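Local coordinates for probable antibiotics synthesis protein (Thermus thermophilus, PDB 2DCT), which is of uncertain function but, as a small cupin with a predicted role in antibiotic synthesis, probably binds a metal ion in its beta-barrel, at residues 7-12 against 30-35; 44-49 against 99-104; 62-67 against 81-86. All blocks are in the same frame, centred on the assembly; numbering follows the deposited sequence.

In the fold
From the N terminus, the chain runs through strand 2-5 into the loop 7-12, which comes to rest on strand 29-35, so contact 1 closes a short loop holding strands 18-21 and 23-24. Only then does contact 2 open, at 44-49. It closes some fifty residues later where strand 95-102 ends, and contact 3 (62-67 against 81-86) lies wholly within that span. Contacts 1 and 2 share a sheet: strands 29-35 and 95-102 are neighbours, with a probable bond from V99 N to D31 O. Contacts 2 and 3 join, H44 N to H85 O between neighbouring strands of the four-stranded sheet and G82 N to H46 O between the loops beyond; that of H46 leads into strand 50-55 of the other sheet.

Contact 1: 7-12 against 30-35; sequences KRLARY and YDLYAL
The loop that follows the first strand lies over one face of strand 29-35, with L9 and Y12 meeting L32 and A34. No hydrogen bond crosses; the contact is mostly apolar. L9 approaches with CB, 3.5 Å from L32 CD1, and its own CD1 lies a little farther off, the two leucine side chains crossing at about a right angle. Three residues on, the Y12 ring lies flat over the methyl of A34: CB is 3.7 Å from the ring centroid and 24° off its normal, a CH-pi contact displaced toward the CD1-CE1 edge. With CG beside the backbone N (chi1 -64°), the ring of Y12 swings back over the strand. Strand 29-35 belongs to the larger antiparallel sheet of the cupin barrel, and its edges are taken by backbone bonds, L32 and A34 to strand 18-21, D31 and Y33 to strand 95-102. The packing is tight at R11, whose carbonyl O lies 3.0 Å from A34 CB. R11 turns its guanidinium back on its own loop: NH1 donates to R8 O (2.9 Å, nearly straight) and to A10 O (2.8 Å), both acceptors lying in the guanidinium plane.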
ATOM      1  N   LYS A   7       0.433  -8.121  -8.397  1.00 16.94           N
ATOM      2  CA  LYS A   7       0.201  -9.558  -8.436  1.00 17.81           C
ATOM      3  C   LYS A   7       1.166 -10.264  -9.376  1.00 17.71           C
ATOM      4  O   LYS A   7       1.667 -11.342  -9.064  1.00 18.77           O
ATOM      5  CB  LYS A   7      -1.242  -9.850  -8.858  1.00 20.38           C
ATOM      6  CG  LYS A   7      -2.245  -9.877  -7.710  1.00 25.40           C
ATOM      7  CD  LYS A   7      -2.142  -8.646  -6.827  1.00 27.65           C
ATOM      8  CE  LYS A   7      -3.296  -8.576  -5.845  1.00 29.79           C
ATOM      9  NZ  LYS A   7      -4.597  -8.460  -6.558  1.00 30.70           N
ATOM     10  N   ARG A   8       1.438  -9.658 -10.524  1.00 16.56           N
ATOM     11  CA  ARG A   8       2.338 -10.277 -11.485  1.00 15.19           C
ATOM     12  C   ARG A   8       3.773 -10.384 -10.984  1.00 14.55           C
ATOM     13  O   ARG A   8       4.595 -11.060 -11.590  1.00 16.06           O
ATOM     14  CB  ARG A   8       2.307  -9.511 -12.802  1.00 16.46           C
ATOM     15  CG  ARG A   8       0.953  -9.526 -13.483  1.00 21.04           C
ATOM     16  CD  ARG A   8       1.121  -9.101 -14.919  1.00 24.51           C
ATOM     17  NE  ARG A   8       2.070  -9.983 -15.588  1.00 27.79           N
ATOM     18  CZ  ARG A   8       2.895  -9.603 -16.557  1.00 29.57           C
ATOM     19  NH1 ARG A   8       2.892  -8.347 -16.981  1.00 30.94           N
ATOM     20  NH2 ARG A   8       3.726 -10.483 -17.096  1.00 31.18           N
ATOM     21  N   LEU A   9       4.073  -9.730  -9.868  1.00 13.47           N
ATOM     22  CA  LEU A   9       5.417  -9.771  -9.303  1.00 13.03           C
ATOM     23  C   LEU A   9       5.579 -10.924  -8.328  1.00 12.55           C
ATOM     24  O   LEU A   9       6.695 -11.302  -7.987  1.00 13.42           O
ATOM     25  CB  LEU A   9       5.722  -8.474  -8.555  1.00 13.81           C
ATOM     26  CG  LEU A   9       5.788  -7.188  -9.372  1.00 14.93           C
ATOM     27  CD1 LEU A   9       5.898  -6.005  -8.425  1.00 14.78           C
ATOM     28  CD2 LEU A   9       6.979  -7.241 -10.320  1.00 14.35           C
ATOM     29  N   ALA A  10       4.464 -11.474  -7.875  1.00 12.50           N
ATOM     30  CA  ALA A  10       4.513 -12.551  -6.903  1.00 13.34           C
ATOM     31  C   ALA A  10       5.304 -13.770  -7.353  1.00 13.12           C
ATOM     32  O   ALA A  10       5.113 -14.277  -8.451  1.00 13.93           O
ATOM     33  CB  ALA A  10       3.103 -12.969  -6.520  1.00 15.65           C
ATOM     34  N   ARG A  11       6.204 -14.215  -6.486  1.00 13.33           N
ATOM     35  CA  ARG A  11       7.013 -15.408  -6.719  1.00 14.26           C
ATOM     36  C   ARG A  11       7.054 -16.061  -5.353  1.00 14.36           C
ATOM     37  O   ARG A  11       7.125 -15.374  -4.337  1.00 15.66           O
ATOM     38  CB  ARG A  11       8.424 -15.046  -7.174  1.00 15.30           C
ATOM     39  CG  ARG A  11       8.479 -14.342  -8.515  1.00 17.53           C
ATOM     40  CD  ARG A  11       8.018 -15.237  -9.655  1.00 17.70           C
ATOM     41  NE  ARG A  11       8.185 -14.561 -10.938  1.00 20.08           N
ATOM     42  CZ  ARG A  11       7.380 -13.609 -11.401  1.00 20.77           C
ATOM     43  NH1 ARG A  11       6.329 -13.215 -10.695  1.00 18.45           N
ATOM     44  NH2 ARG A  11       7.644 -13.030 -12.565  1.00 21.85           N
ATOM     45  N   TYR A  12       6.997 -17.384  -5.317  1.00 14.05           N
ATOM     46  CA  TYR A  12       6.988 -18.074  -4.042  1.00 13.56           C
ATOM     47  C   TYR A  12       8.199 -18.962  -3.833  1.00 14.02           C
ATOM     48  O   TYR A  12       8.615 -19.694  -4.728  1.00 13.58           O
ATOM     49  CB  TYR A  12       5.698 -18.885  -3.917  1.00 14.64           C
ATOM     50  CG  TYR A  12       4.459 -18.019  -3.902  1.00 14.33           C
ATOM     51  CD1 TYR A  12       3.876 -17.621  -2.699  1.00 14.00           C
ATOM     52  CD2 TYR A  12       3.894 -17.559  -5.091  1.00 15.75           C
ATOM     53  CE1 TYR A  12       2.761 -16.789  -2.681  1.00 15.19           C
ATOM     54  CE2 TYR A  12       2.778 -16.720  -5.082  1.00 16.15           C
ATOM     55  CZ  TYR A  12       2.222 -16.343  -3.875  1.00 15.67           C
ATOM     56  OH  TYR A  12       1.128 -15.509  -3.858  1.00 17.42           O
ATOM     57  N   TYR A  30       8.541  -1.013   0.024  1.00  9.84           N
ATOM     58  CA  TYR A  30       7.211  -1.174  -0.519  1.00  9.99           C
ATOM     59  C   TYR A  30       7.435  -2.528  -1.142  1.00 10.67           C
ATOM     60  O   TYR A  30       7.930  -2.644  -2.261  1.00 10.85           O
ATOM     61  CB  TYR A  30       6.941  -0.094  -1.559  1.00 10.21           C
ATOM     62  CG  TYR A  30       5.487   0.044  -1.939  1.00 10.07           C
ATOM     63  CD1 TYR A  30       4.654   0.965  -1.296  1.00 10.36           C
ATOM     64  CD2 TYR A  30       4.947  -0.726  -2.962  1.00 10.23           C
ATOM     65  CE1 TYR A  30       3.319   1.114  -1.677  1.00  9.84           C
ATOM     66  CE2 TYR A  30       3.622  -0.585  -3.347  1.00 10.73           C
ATOM     67  CZ  TYR A  30       2.813   0.335  -2.706  1.00 10.43           C
ATOM     68  OH  TYR A  30       1.511   0.487  -3.127  1.00 10.67           O
ATOM     69  N   ASP A  31       7.106  -3.552  -0.370  1.00 10.11           N
ATOM     70  CA  ASP A  31       7.348  -4.918  -0.780  1.00 10.35           C
ATOM     71  C   ASP A  31       6.123  -5.768  -0.868  1.00 10.01           C
ATOM     72  O   ASP A  31       5.067  -5.450  -0.335  1.00 10.93           O
ATOM     73  CB  ASP A  31       8.269  -5.628   0.219  1.00 12.86           C
ATOM     74  CG  ASP A  31       9.612  -4.970   0.366  1.00 14.18           C
ATOM     75  OD1 ASP A  31      10.036  -4.254  -0.552  1.00 15.12           O
ATOM     76  OD2 ASP A  31      10.258  -5.193   1.410  1.00 16.85           O
ATOM     77  N   LEU A  32       6.301  -6.887  -1.548  1.00 10.93           N
ATOM     78  CA  LEU A  32       5.264  -7.873  -1.641  1.00 11.53           C
ATOM     79  C   LEU A  32       5.814  -9.029  -0.833  1.00 12.48           C
ATOM     80  O   LEU A  32       6.999  -9.372  -0.933  1.00 13.25           O
ATOM     81  CB  LEU A  32       5.055  -8.334  -3.077  1.00 13.81           C
ATOM     82  CG  LEU A  32       4.415  -7.329  -4.020  1.00 15.73           C
ATOM     83  CD1 LEU A  32       4.291  -7.954  -5.398  1.00 18.35           C
ATOM     84  CD2 LEU A  32       3.052  -6.925  -3.494  1.00 18.59           C
ATOM     85  N   TYR A  33       4.968  -9.592   0.010  1.00 11.42           N
ATOM     86  CA  TYR A  33       5.355 -10.754   0.782  1.00 12.32           C
ATOM     87  C   TYR A  33       4.527 -11.855   0.181  1.00 12.53           C
ATOM     88  O   TYR A  33       3.303 -11.776   0.167  1.00 12.96           O
ATOM     89  CB  TYR A  33       4.992 -10.601   2.249  1.00 12.28           C
ATOM     90  CG  TYR A  33       5.963  -9.773   3.042  1.00 12.00           C
ATOM     91  CD1 TYR A  33       6.903  -8.961   2.412  1.00 12.42           C
ATOM     92  CD2 TYR A  33       5.909  -9.769   4.429  1.00 12.70           C
ATOM     93  CE1 TYR A  33       7.765  -8.161   3.152  1.00 13.72           C
ATOM     94  CE2 TYR A  33       6.760  -8.978   5.175  1.00 14.28           C
ATOM     95  CZ  TYR A  33       7.682  -8.177   4.534  1.00 12.72           C
ATOM     96  OH  TYR A  33       8.513  -7.389   5.286  1.00 15.69           O
ATOM     97  N   ALA A  34       5.202 -12.863  -0.349  1.00 12.38           N
ATOM     98  CA  ALA A  34       4.522 -13.990  -0.950  1.00 13.46           C
ATOM     99  C   ALA A  34       4.694 -15.136   0.025  1.00 12.36           C
ATOM    100  O   ALA A  34       5.795 -15.656   0.210  1.00 13.39           O
ATOM    101  CB  ALA A  34       5.146 -14.321  -2.291  1.00 13.57           C
ATOM    102  N   LEU A  35       3.599 -15.510   0.669  1.00 13.38           N
ATOM    103  CA  LEU A  35       3.649 -16.578   1.646  1.00 13.94           C
ATOM    104  C   LEU A  35       2.897 -17.806   1.211  1.00 14.51           C
ATOM    105  O   LEU A  35       1.702 -17.749   0.932  1.00 15.25           O
ATOM    106  CB  LEU A  35       3.074 -16.117   2.985  1.00 15.33           C
ATOM    107  CG  LEU A  35       3.707 -14.907   3.668  1.00 15.89           C
ATOM    108  CD1 LEU A  35       3.088 -13.630   3.122  1.00 16.91           C
ATOM    109  CD2 LEU A  35       3.467 -15.000   5.165  1.00 17.48           C
TER

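Contact 2: 44-49 against 99-104; sequences HVHEGS and VVTAPR. With NA (sodium ion), chain C.
S49 makes the one direct hydrogen bond across the contact, from OG to the carbonyl O of P103, at 2.6 Å. The hydroxyl comes in from above the plane of the P103 carbonyl, well out of that plane; chi1 of -64° turns OG toward it. Two C-H/oxygen approaches lie beside this bond: S49 CA makes a bent CA-H...O contact with A102 O (3.3 Å), and G48 O comes within 3.1 Å of CD of P103, which follows a cis peptide bond. The apolar part is T101 CG2, which touches S49 CB at 3.6 Å and the H46 ring at CD2. The other branch of T101 is polar: a water joins OG1 (2.7 Å) to H46 NE2 (2.8 Å). H44 and H46 form the His-X-His of the first cupin motif, and H44 turns the CD2 edge of its ring onto one face of H46. A sodium ion takes V45 O at 2.4 Å, together with three waters, one of them also held by E47 OE1. H44 NE2, at 2.9 Å, is at best a weak ligand, with the ion well above the ring plane. V45 O and the waters hold the sodium, and H46 NE2, bonded to the bridging water, is not among its ligands; this suggests the ion lies beside, rather than in, the usual histidine metal site of cupins.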
ATOM      1  N   HIS A  44       9.123  -9.603  14.193  1.00 14.57           N
ATOM      2  CA  HIS A  44      10.224  -8.680  14.103  1.00 13.45           C
ATOM      3  C   HIS A  44       9.809  -7.386  14.763  1.00 10.98           C
ATOM      4  O   HIS A  44       8.625  -7.141  15.009  1.00 11.10           O
ATOM      5  CB  HIS A  44      10.578  -8.436  12.629  1.00 16.37           C
ATOM      6  CG  HIS A  44      11.861  -7.695  12.427  1.00 18.74           C
ATOM      7  ND1 HIS A  44      13.090  -8.320  12.394  1.00 22.19           N
ATOM      8  CD2 HIS A  44      12.104  -6.381  12.215  1.00 21.04           C
ATOM      9  CE1 HIS A  44      14.032  -7.421  12.170  1.00 21.88           C
ATOM     10  NE2 HIS A  44      13.460  -6.235  12.057  1.00 21.37           N
ATOM     11  N   VAL A  45      10.801  -6.567  15.064  1.00 10.75           N
ATOM     12  CA  VAL A  45      10.554  -5.281  15.666  1.00 11.09           C
ATOM     13  C   VAL A  45      11.396  -4.257  14.945  1.00 11.36           C
ATOM     14  O   VAL A  45      12.597  -4.451  14.748  1.00 13.10           O
ATOM     15  CB  VAL A  45      10.948  -5.257  17.152  1.00 11.17           C
ATOM     16  CG1 VAL A  45      10.834  -3.837  17.691  1.00 13.81           C
ATOM     17  CG2 VAL A  45      10.053  -6.182  17.939  1.00 13.30           C
ATOM     18  N   HIS A  46      10.747  -3.183  14.517  1.00 11.18           N
ATOM     19  CA  HIS A  46      11.439  -2.083  13.874  1.00 11.44           C
ATOM     20  C   HIS A  46      11.305  -0.961  14.873  1.00 11.36           C
ATOM     21  O   HIS A  46      10.239  -0.365  15.010  1.00 12.66           O
ATOM     22  CB  HIS A  46      10.763  -1.678  12.575  1.00 12.30           C
ATOM     23  CG  HIS A  46      10.913  -2.685  11.485  1.00 12.90           C
ATOM     24  ND1 HIS A  46      12.132  -3.217  11.129  1.00 16.16           N
ATOM     25  CD2 HIS A  46      10.002  -3.233  10.649  1.00 15.77           C
ATOM     26  CE1 HIS A  46      11.966  -4.048  10.116  1.00 16.56           C
ATOM     27  NE2 HIS A  46      10.683  -4.076   9.806  1.00 16.87           N
ATOM     28  N   GLU A  47      12.382  -0.689  15.589  1.00 11.95           N
ATOM     29  CA  GLU A  47      12.352   0.353  16.592  1.00 11.72           C
ATOM     30  C   GLU A  47      12.013   1.717  16.006  1.00 12.77           C
ATOM     31  O   GLU A  47      11.393   2.547  16.668  1.00 13.99           O
ATOM     32  CB  GLU A  47      13.698   0.417  17.315  1.00 12.85           C
ATOM     33  CG  GLU A  47      14.058  -0.853  18.087  1.00 14.19           C
ATOM     34  CD  GLU A  47      14.710  -1.927  17.227  1.00 14.91           C
ATOM     35  OE1 GLU A  47      14.774  -1.777  15.991  1.00 14.20           O
ATOM     36  OE2 GLU A  47      15.166  -2.942  17.793  1.00 16.61           O
ATOM     37  N   GLY A  48      12.393   1.943  14.756  1.00 12.38           N
ATOM     38  CA  GLY A  48      12.134   3.241  14.167  1.00 12.04           C
ATOM     39  C   GLY A  48      11.368   3.263  12.868  1.00 11.82           C
ATOM     40  O   GLY A  48      11.432   4.242  12.135  1.00 12.75           O
ATOM     41  N   SER A  49      10.637   2.199  12.572  1.00 10.76           N
ATOM     42  CA  SER A  49       9.876   2.177  11.331  1.00 10.16           C
ATOM     43  C   SER A  49       8.482   1.656  11.560  1.00 10.44           C
ATOM     44  O   SER A  49       8.274   0.785  12.397  1.00 10.64           O
ATOM     45  CB  SER A  49      10.554   1.286  10.293  1.00 10.90           C
ATOM     46  OG  SER A  49      11.821   1.786   9.930  1.00 13.41           O
ATOM     47  N   VAL A  99       3.404  -4.795   1.588  1.00 10.18           N
ATOM     48  CA  VAL A  99       3.942  -4.408   2.875  1.00  9.83           C
ATOM     49  C   VAL A  99       4.782  -3.163   2.771  1.00  9.41           C
ATOM     50  O   VAL A  99       5.768  -3.116   2.039  1.00 10.54           O
ATOM     51  CB  VAL A  99       4.778  -5.558   3.446  1.00 10.37           C
ATOM     52  CG1 VAL A  99       5.188  -5.246   4.856  1.00 10.25           C
ATOM     53  CG2 VAL A  99       3.979  -6.851   3.392  1.00 12.31           C
ATOM     54  N   VAL A 100       4.378  -2.149   3.516  1.00  9.53           N
ATOM     55  CA  VAL A 100       5.071  -0.886   3.502  1.00  9.26           C
ATOM     56  C   VAL A 100       5.763  -0.688   4.831  1.00  9.09           C
ATOM     57  O   VAL A 100       5.160  -0.868   5.884  1.00 11.24           O
ATOM     58  CB  VAL A 100       4.083   0.272   3.286  1.00  9.33           C
ATOM     59  CG1 VAL A 100       4.826   1.595   3.313  1.00 11.39           C
ATOM     60  CG2 VAL A 100       3.350   0.089   1.964  1.00 11.01           C
ATOM     61  N   THR A 101       7.039  -0.339   4.776  1.00  8.85           N
ATOM     62  CA  THR A 101       7.800  -0.073   5.982  1.00  9.33           C
ATOM     63  C   THR A 101       8.432   1.282   5.762  1.00  9.48           C
ATOM     64  O   THR A 101       9.093   1.509   4.757  1.00 10.65           O
ATOM     65  CB  THR A 101       8.906  -1.116   6.216  1.00 10.46           C
ATOM     66  OG1 THR A 101       8.323  -2.420   6.269  1.00 12.04           O
ATOM     67  CG2 THR A 101       9.619  -0.854   7.534  1.00 11.20           C
ATOM     68  N   ALA A 102       8.209   2.194   6.692  1.00 10.05           N
ATOM     69  CA  ALA A 102       8.782   3.518   6.560  1.00 10.06           C
ATOM     70  C   ALA A 102       9.212   4.008   7.920  1.00 10.05           C
ATOM     71  O   ALA A 102       8.484   3.873   8.889  1.00 10.31           O
ATOM     72  CB  ALA A 102       7.764   4.480   5.958  1.00 11.22           C
ATOM     73  N   PRO A 103      10.442   4.516   8.019  1.00 10.87           N
ATOM     74  CA  PRO A 103      11.394   4.617   6.913  1.00 11.77           C
ATOM     75  C   PRO A 103      12.016   3.240   6.693  1.00 12.30           C
ATOM     76  O   PRO A 103      11.630   2.267   7.345  1.00 12.86           O
ATOM     77  CB  PRO A 103      12.404   5.637   7.425  1.00 12.85           C
ATOM     78  CG  PRO A 103      12.391   5.407   8.905  1.00 13.71           C
ATOM     79  CD  PRO A 103      10.932   5.223   9.214  1.00 11.45           C
ATOM     80  N   ARG A 104      12.967   3.146   5.773  1.00 13.46           N
ATOM     81  CA  ARG A 104      13.620   1.868   5.531  1.00 15.30           C
ATOM     82  C   ARG A 104      14.349   1.477   6.810  1.00 16.35           C
ATOM     83  O   ARG A 104      15.065   2.288   7.392  1.00 18.06           O
ATOM     84  CB  ARG A 104      14.641   1.985   4.403  1.00 16.10           C
ATOM     85  CG  ARG A 104      14.066   2.344   3.052  1.00 18.19           C
ATOM     86  CD  ARG A 104      15.201   2.541   2.060  1.00 19.20           C
ATOM     87  NE  ARG A 104      16.000   1.330   1.912  1.00 23.02           N
ATOM     88  CZ  ARG A 104      15.680   0.319   1.112  1.00 23.95           C
ATOM     89  NH1 ARG A 104      14.579   0.382   0.381  1.00 25.25           N
ATOM     90  NH2 ARG A 104      16.456  -0.755   1.047  1.00 25.71           N
TER
HETATM   91 NA    NA C1001      14.577  -5.828  14.714  1.00 30.11          NA
HETATM   92  O   HOH W   1      13.393  -7.837  15.498  1.00 20.27           O
HETATM   93  O   HOH W   2      10.064  -4.346   7.110  1.00 19.57           O
HETATM   94  O   HOH W   3      15.188  -3.967  14.393  1.00 18.81           O
HETATM   95  O   HOH W   4      16.552  -7.327  14.041  1.00 48.14           O

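Contact 3: 62-67 against 81-86; sequences VRVGEE and AGAPHG
R63 and P84 meet where two antiparallel strands of the four-stranded cupin sheet run out into loops. The backbone sets the frame: R63 and G86 are a hydrogen-bonded pair, R63 N to G86 O (2.8 Å) and G86 N back to R63 O, and V64 and H85 are the non-hydrogen-bonded pair beside it. G65 N adds a bond to P84 O at 2.8 Å. G65 follows V64 in a type II' turn, V64 to E67, where a positive phi of 63° suits glycine. The arginine is extended, CG anti to the backbone N (chi1 177°) and the later torsions roughly anti, which carries the guanidinium along the strand to the turn. There it takes G65 O side-on: NE donates at 2.9 Å in the carbonyl plane, while NH2 makes the longer, more bent bond, at 3.3 Å from above that plane. P84 lies over one face of the guanidinium near its NH2 rim, CG 3.3 Å from R63 NH2. On the sheet face of V64 and H85, V64 CG1 just meets A83 CB. In H85 a chi1 of 55° puts CG between the backbone N and carbonyl carbon, turning the ring away from V64 toward H46. ND1 donates to A83 O (2.8 Å), almost straight and in the ring plane. H85 closes the G-X-X-H of the second cupin motif; with ND1 tied to A83 O, its ring rotation is fixed and NE2 is turned to the side of H46, consistent with the place of the second-motif histidine in metal-binding cupins, though here the sodium is about 7 Å from its side chain.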
ATOM      1  N   VAL A  62      -2.050 -11.769  11.228  1.00 13.61           N
ATOM      2  CA  VAL A  62      -1.100 -10.714  11.485  1.00 12.56           C
ATOM      3  C   VAL A  62      -0.998 -10.461  12.966  1.00 13.67           C
ATOM      4  O   VAL A  62      -2.003 -10.387  13.673  1.00 13.75           O
ATOM      5  CB  VAL A  62      -1.494  -9.398  10.771  1.00 12.83           C
ATOM      6  CG1 VAL A  62      -2.877  -8.945  11.212  1.00 13.26           C
ATOM      7  CG2 VAL A  62      -0.469  -8.325  11.082  1.00 13.75           C
ATOM      8  N   ARG A  63       0.232 -10.365  13.441  1.00 12.63           N
ATOM      9  CA  ARG A  63       0.445 -10.071  14.832  1.00 13.29           C
ATOM     10  C   ARG A  63       1.021  -8.679  14.911  1.00 13.43           C
ATOM     11  O   ARG A  63       1.968  -8.353  14.200  1.00 13.41           O
ATOM     12  CB  ARG A  63       1.438 -11.027  15.477  1.00 14.66           C
ATOM     13  CG  ARG A  63       1.681 -10.620  16.910  1.00 16.19           C
ATOM     14  CD  ARG A  63       2.953 -11.155  17.495  1.00 20.24           C
ATOM     15  NE  ARG A  63       3.219 -10.475  18.757  1.00 19.95           N
ATOM     16  CZ  ARG A  63       4.193 -10.801  19.595  1.00 20.49           C
ATOM     17  NH1 ARG A  63       5.007 -11.809  19.311  1.00 21.86           N
ATOM     18  NH2 ARG A  63       4.346 -10.118  20.719  1.00 20.31           N
ATOM     19  N   VAL A  64       0.420  -7.852  15.751  1.00 13.82           N
ATOM     20  CA  VAL A  64       0.916  -6.510  15.983  1.00 12.91           C
ATOM     21  C   VAL A  64       0.791  -6.333  17.475  1.00 14.41           C
ATOM     22  O   VAL A  64      -0.310  -6.332  18.019  1.00 14.49           O
ATOM     23  CB  VAL A  64       0.086  -5.421  15.295  1.00 13.82           C
ATOM     24  CG1 VAL A  64       0.643  -4.058  15.672  1.00 14.19           C
ATOM     25  CG2 VAL A  64       0.130  -5.604  13.788  1.00 14.24           C
ATOM     26  N   GLY A  65       1.929  -6.223  18.140  1.00 13.17           N
ATOM     27  CA  GLY A  65       1.900  -6.052  19.575  1.00 14.41           C
ATOM     28  C   GLY A  65       1.288  -7.249  20.267  1.00 14.62           C
ATOM     29  O   GLY A  65       1.639  -8.394  19.991  1.00 15.25           O
ATOM     30  N   GLU A  66       0.351  -6.974  21.163  1.00 16.05           N
ATOM     31  CA  GLU A  66      -0.307  -8.015  21.936  1.00 18.99           C
ATOM     32  C   GLU A  66      -1.482  -8.637  21.209  1.00 18.64           C
ATOM     33  O   GLU A  66      -2.189  -9.480  21.762  1.00 19.98           O
ATOM     34  CB  GLU A  66      -0.798  -7.428  23.255  1.00 21.01           C
ATOM     35  CG  GLU A  66       0.300  -6.848  24.119  1.00 24.42           C
ATOM     36  CD  GLU A  66      -0.247  -6.161  25.350  1.00 26.69           C
ATOM     37  OE1 GLU A  66      -0.540  -4.948  25.280  1.00 28.75           O
ATOM     38  OE2 GLU A  66      -0.395  -6.840  26.387  1.00 29.32           O
ATOM     39  N   GLU A  67      -1.693  -8.239  19.964  1.00 18.39           N
ATOM     40  CA  GLU A  67      -2.828  -8.767  19.238  1.00 18.68           C
ATOM     41  C   GLU A  67      -2.503  -9.459  17.937  1.00 18.05           C
ATOM     42  O   GLU A  67      -1.478  -9.209  17.310  1.00 17.09           O
ATOM     43  CB  GLU A  67      -3.823  -7.641  18.967  1.00 20.32           C
ATOM     44  CG  GLU A  67      -4.349  -6.988  20.228  1.00 23.91           C
ATOM     45  CD  GLU A  67      -5.177  -5.760  19.945  1.00 27.19           C
ATOM     46  OE1 GLU A  67      -4.612  -4.773  19.430  1.00 29.59           O
ATOM     47  OE2 GLU A  67      -6.391  -5.778  20.237  1.00 31.09           O
ATOM     48  N   ALA A  81       6.096   1.569  14.863  1.00 12.14           N
ATOM     49  CA  ALA A  81       7.463   1.336  15.302  1.00 12.01           C
ATOM     50  C   ALA A  81       7.489   0.805  16.725  1.00 12.18           C
ATOM     51  O   ALA A  81       6.768   1.297  17.590  1.00 13.32           O
ATOM     52  CB  ALA A  81       8.255   2.623  15.221  1.00 13.02           C
ATOM     53  N   GLY A  82       8.322  -0.207  16.951  1.00 11.70           N
ATOM     54  CA  GLY A  82       8.457  -0.780  18.276  1.00 12.69           C
ATOM     55  C   GLY A  82       7.558  -1.963  18.540  1.00 12.91           C
ATOM     56  O   GLY A  82       7.881  -2.820  19.358  1.00 14.66           O
ATOM     57  N   ALA A  83       6.426  -2.022  17.851  1.00 12.19           N
ATOM     58  CA  ALA A  83       5.499  -3.115  18.057  1.00 11.79           C
ATOM     59  C   ALA A  83       5.991  -4.383  17.387  1.00 12.50           C
ATOM     60  O   ALA A  83       6.321  -4.379  16.206  1.00 12.22           O
ATOM     61  CB  ALA A  83       4.126  -2.747  17.515  1.00 14.07           C
ATOM     62  N   PRO A  84       6.082  -5.483  18.142  1.00 12.96           N
ATOM     63  CA  PRO A  84       6.538  -6.713  17.503  1.00 12.64           C
ATOM     64  C   PRO A  84       5.445  -7.049  16.508  1.00 10.93           C
ATOM     65  O   PRO A  84       4.259  -6.859  16.779  1.00 12.09           O
ATOM     66  CB  PRO A  84       6.607  -7.704  18.658  1.00 13.32           C
ATOM     67  CG  PRO A  84       5.554  -7.201  19.600  1.00 15.59           C
ATOM     68  CD  PRO A  84       5.759  -5.709  19.560  1.00 13.20           C
ATOM     69  N   HIS A  85       5.833  -7.526  15.343  1.00 10.49           N
ATOM     70  CA  HIS A  85       4.833  -7.838  14.353  1.00 10.70           C
ATOM     71  C   HIS A  85       5.326  -8.939  13.466  1.00 11.13           C
ATOM     72  O   HIS A  85       6.522  -9.170  13.318  1.00 11.19           O
ATOM     73  CB  HIS A  85       4.536  -6.610  13.504  1.00 11.74           C
ATOM     74  CG  HIS A  85       5.758  -6.025  12.878  1.00 11.72           C
ATOM     75  ND1 HIS A  85       6.627  -5.211  13.568  1.00 12.02           N
ATOM     76  CD2 HIS A  85       6.309  -6.217  11.657  1.00 13.11           C
ATOM     77  CE1 HIS A  85       7.664  -4.927  12.801  1.00 13.64           C
ATOM     78  NE2 HIS A  85       7.495  -5.527  11.636  1.00 13.82           N
ATOM     79  N   GLY A  86       4.374  -9.620  12.870  1.00 11.35           N
ATOM     80  CA  GLY A  86       4.712 -10.694  11.979  1.00 12.07           C
ATOM     81  C   GLY A  86       3.430 -11.092  11.314  1.00 12.14           C
ATOM     82  O   GLY A  86       2.353 -10.608  11.654  1.00 12.44           O
TER